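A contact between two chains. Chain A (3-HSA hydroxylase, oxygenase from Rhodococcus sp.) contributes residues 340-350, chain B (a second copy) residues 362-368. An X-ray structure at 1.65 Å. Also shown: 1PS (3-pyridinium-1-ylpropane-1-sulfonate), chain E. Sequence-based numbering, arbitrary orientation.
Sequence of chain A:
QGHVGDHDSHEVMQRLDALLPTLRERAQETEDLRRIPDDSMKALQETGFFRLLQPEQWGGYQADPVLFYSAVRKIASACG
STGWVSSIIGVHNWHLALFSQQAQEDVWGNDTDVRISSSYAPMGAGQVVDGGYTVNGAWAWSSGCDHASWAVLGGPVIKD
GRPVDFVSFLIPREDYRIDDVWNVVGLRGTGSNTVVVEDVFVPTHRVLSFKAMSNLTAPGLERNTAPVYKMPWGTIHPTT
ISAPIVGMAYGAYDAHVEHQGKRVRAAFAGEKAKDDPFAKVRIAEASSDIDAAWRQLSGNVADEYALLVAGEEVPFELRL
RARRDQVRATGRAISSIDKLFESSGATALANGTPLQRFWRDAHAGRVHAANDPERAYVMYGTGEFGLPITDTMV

Chain A 340-350: LFESSGATALA
Chain B 362-368: AHAGRVH

In this contact, two stretches from two copies of the hydroxylase bury 369 Å² between them. In chain A, a helix that begins earlier runs through Ser A344. Gly A345 then leaves helical conformation with phi/psi of 71/-142°, a positive phi that favours glycine. Residues Ala A346 to Leu A349 return to helical phi/psi. Chain B enters as a helix and makes a type I turn from Gly B365 to His B368, with a hydrogen bond from His B368 N to Gly B365 O at 3.2 Å.

Two CA pairs mark the register: Gly A345 CA to Val B367 CA at 4.8 Å, and Leu A349 CA to Ala B364 CA at 6.6 Å. Numbers rise along chain A as they fall along chain B.

Val B367 (chi1 m) has the largest covered area and packs against the segment that follows the chain A helix. Its CG1 lies 3.5 Å from Gly A345 C, and its CB 3.4 Å from Ala A346 N. Its CG2 meets Ala A346 CB at 3.8 Å and Leu A349 CD1 at 3.7 Å. Leu A349 (m, t) points toward chain B, and its CD1 also sits 3.8 Å from Ala B364 CB. These side chains are apolar and pack by van der Waals contact. Phe A341 (chi1 t, chi2 61°) presents its ring edge to His B363 (chi1 m, chi2 -88°), with Phe A341 CE2 4.1 Å from His B363 CB.

One salt bridge joins the two stretches, pairing opposite charges. Arg B366 NH1 donates to Glu A342 OE2 at 2.8 Å; a weak bond from Arg B366 NE reaches the same OE2 at 3.2 Å. Glu A342 is extended (t, t, chi3 17°), and its CG lies over one guanidinium face. Arg B366 adopts t, p, t with chi4 83°.

Two waters bridge the chains. Water 1 donates to Glu A342 OE2 (2.7 Å from its O) and accepts from Arg B366 NE (3.1 Å). Water 2 accepts from Ala A346 N and donates to Val B367 O, its O 2.9 Å from each.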

# COMPACT_ATOMS: atom_id res chain seq x y z
N LEU A 340 7.80 11.64 2.33
CA LEU A 340 8.93 12.59 2.44
C LEU A 340 9.31 12.78 3.91
O LEU A 340 10.51 12.78 4.27
CB LEU A 340 8.61 13.94 1.80
CG LEU A 340 8.28 13.84 0.31
CD1 LEU A 340 7.73 15.16 -0.24
CD2 LEU A 340 9.52 13.43 -0.45
N PHE A 341 8.29 12.95 4.76
CA PHE A 341 8.53 13.18 6.19
C PHE A 341 9.24 11.95 6.78
O PHE A 341 10.23 12.08 7.52
CB PHE A 341 7.18 13.47 6.86
CG PHE A 341 7.26 13.62 8.36
CD1 PHE A 341 8.02 14.61 8.94
CD2 PHE A 341 6.55 12.75 9.19
CE1 PHE A 341 8.07 14.75 10.35
CE2 PHE A 341 6.59 12.88 10.59
CZ PHE A 341 7.37 13.89 11.16
N GLU A 342 8.76 10.77 6.43
CA GLU A 342 9.37 9.51 6.89
C GLU A 342 10.83 9.42 6.41
O GLU A 342 11.73 9.07 7.17
CB GLU A 342 8.60 8.28 6.43
CG GLU A 342 9.20 6.95 6.98
CD GLU A 342 8.51 5.69 6.42
OE1 GLU A 342 7.80 5.76 5.40
OE2 GLU A 342 8.71 4.60 6.99
N SER A 343 11.05 9.69 5.13
CA SER A 343 12.43 9.64 4.59
C SER A 343 13.40 10.60 5.29
O SER A 343 14.56 10.28 5.57
CB SER A 343 12.38 9.97 3.10
OG SER A 343 13.66 9.75 2.51
N SER A 344 12.91 11.81 5.56
CA SER A 344 13.74 12.84 6.17
C SER A 344 14.26 12.42 7.56
O SER A 344 15.38 12.76 7.93
CB SER A 344 12.96 14.14 6.25
OG SER A 344 13.79 15.15 6.74
N GLY A 345 13.43 11.70 8.31
CA GLY A 345 13.87 11.13 9.59
C GLY A 345 14.08 12.16 10.69
O GLY A 345 13.32 13.10 10.82
N ALA A 346 15.12 11.95 11.50
CA ALA A 346 15.28 12.72 12.73
C ALA A 346 15.29 14.24 12.54
O ALA A 346 14.69 14.98 13.33
CB ALA A 346 16.54 12.26 13.49
N THR A 347 15.96 14.72 11.50
CA THR A 347 16.05 16.14 11.24
C THR A 347 14.66 16.80 11.11
O THR A 347 14.47 17.95 11.56
CB THR A 347 16.95 16.44 10.01
OG1 THR A 347 17.27 17.84 10.00
CG2 THR A 347 16.32 16.00 8.69
N ALA A 348 13.70 16.05 10.55
CA ALA A 348 12.35 16.58 10.28
C ALA A 348 11.51 16.73 11.56
O ALA A 348 10.45 17.36 11.53
CB ALA A 348 11.61 15.71 9.25
N LEU A 349 11.98 16.19 12.69
CA LEU A 349 11.17 16.32 13.91
C LEU A 349 11.22 17.69 14.57
O LEU A 349 10.39 18.01 15.43
CB LEU A 349 11.55 15.27 14.97
CG LEU A 349 11.45 13.81 14.55
CD1 LEU A 349 11.79 12.96 15.77
CD2 LEU A 349 10.06 13.48 13.97
N ALA A 350 12.20 18.51 14.17
CA ALA A 350 12.44 19.77 14.86
C ALA A 350 11.23 20.71 14.78
O ALA A 350 10.74 20.99 13.69
CB ALA A 350 13.65 20.41 14.25
N ALA B 362 4.67 8.01 17.81
CA ALA B 362 5.12 6.86 17.01
C ALA B 362 5.96 7.33 15.82
O ALA B 362 6.99 6.74 15.51
CB ALA B 362 3.89 6.01 16.52
N HIS B 363 5.52 8.41 15.17
CA HIS B 363 6.31 8.95 14.05
C HIS B 363 7.66 9.53 14.51
O HIS B 363 8.66 9.51 13.77
CB HIS B 363 5.48 9.94 13.22
CG HIS B 363 4.49 9.26 12.33
ND1 HIS B 363 4.81 8.83 11.06
CD2 HIS B 363 3.21 8.89 12.55
CE1 HIS B 363 3.76 8.24 10.52
NE2 HIS B 363 2.77 8.27 11.40
N ALA B 364 7.71 10.05 15.74
CA ALA B 364 8.99 10.52 16.28
C ALA B 364 9.88 9.30 16.59
O ALA B 364 11.07 9.30 16.26
CB ALA B 364 8.77 11.35 17.53
N GLY B 365 9.33 8.24 17.20
CA GLY B 365 10.16 7.07 17.55
C GLY B 365 10.74 6.39 16.30
O GLY B 365 11.83 5.78 16.35
N ARG B 366 9.99 6.50 15.20
CA ARG B 366 10.35 5.91 13.90
C ARG B 366 11.76 6.38 13.43
O ARG B 366 12.42 5.66 12.67
CB ARG B 366 9.26 6.28 12.88
CG ARG B 366 9.58 5.89 11.42
CD ARG B 366 9.87 4.38 11.24
NE ARG B 366 10.10 4.16 9.81
CZ ARG B 366 11.26 4.37 9.20
NH1 ARG B 366 11.35 4.21 7.87
NH2 ARG B 366 12.35 4.75 9.90
N VAL B 367 12.21 7.56 13.85
CA VAL B 367 13.49 8.12 13.35
C VAL B 367 14.75 7.44 13.91
O VAL B 367 15.84 7.65 13.40
CB VAL B 367 13.59 9.64 13.54
CG1 VAL B 367 12.28 10.27 13.06
CG2 VAL B 367 13.92 10.01 14.99
N HIS B 368 14.58 6.67 14.97
CA HIS B 368 15.73 6.01 15.60
C HIS B 368 16.48 5.13 14.58
O HIS B 368 15.83 4.43 13.76
CB HIS B 368 15.26 5.16 16.79
CG HIS B 368 16.38 4.71 17.67
ND1 HIS B 368 17.26 3.71 17.31
CD2 HIS B 368 16.77 5.12 18.91
CE1 HIS B 368 18.14 3.53 18.28
NE2 HIS B 368 17.86 4.36 19.27
N1 1PS E . 15.95 21.10 9.59
C1 1PS E . 15.97 20.67 10.88
C2 1PS E . 16.45 21.51 11.89
C3 1PS E . 16.38 22.33 9.25
C4 1PS E . 16.87 23.20 10.23
C5 1PS E . 16.90 22.79 11.56
C6 1PS E . 15.45 20.21 8.53
C7 1PS E . 13.94 20.00 8.62
C8 1PS E . 13.41 19.22 7.42
S1 1PS E . 12.94 20.22 6.15
O1 1PS E . 12.71 19.31 5.00
O2 1PS E . 14.01 21.20 5.80
O3 1PS E . 11.74 21.00 6.58
O HOH W 1 7.35 3.09 8.76
O HOH W 2 16.51 9.42 11.23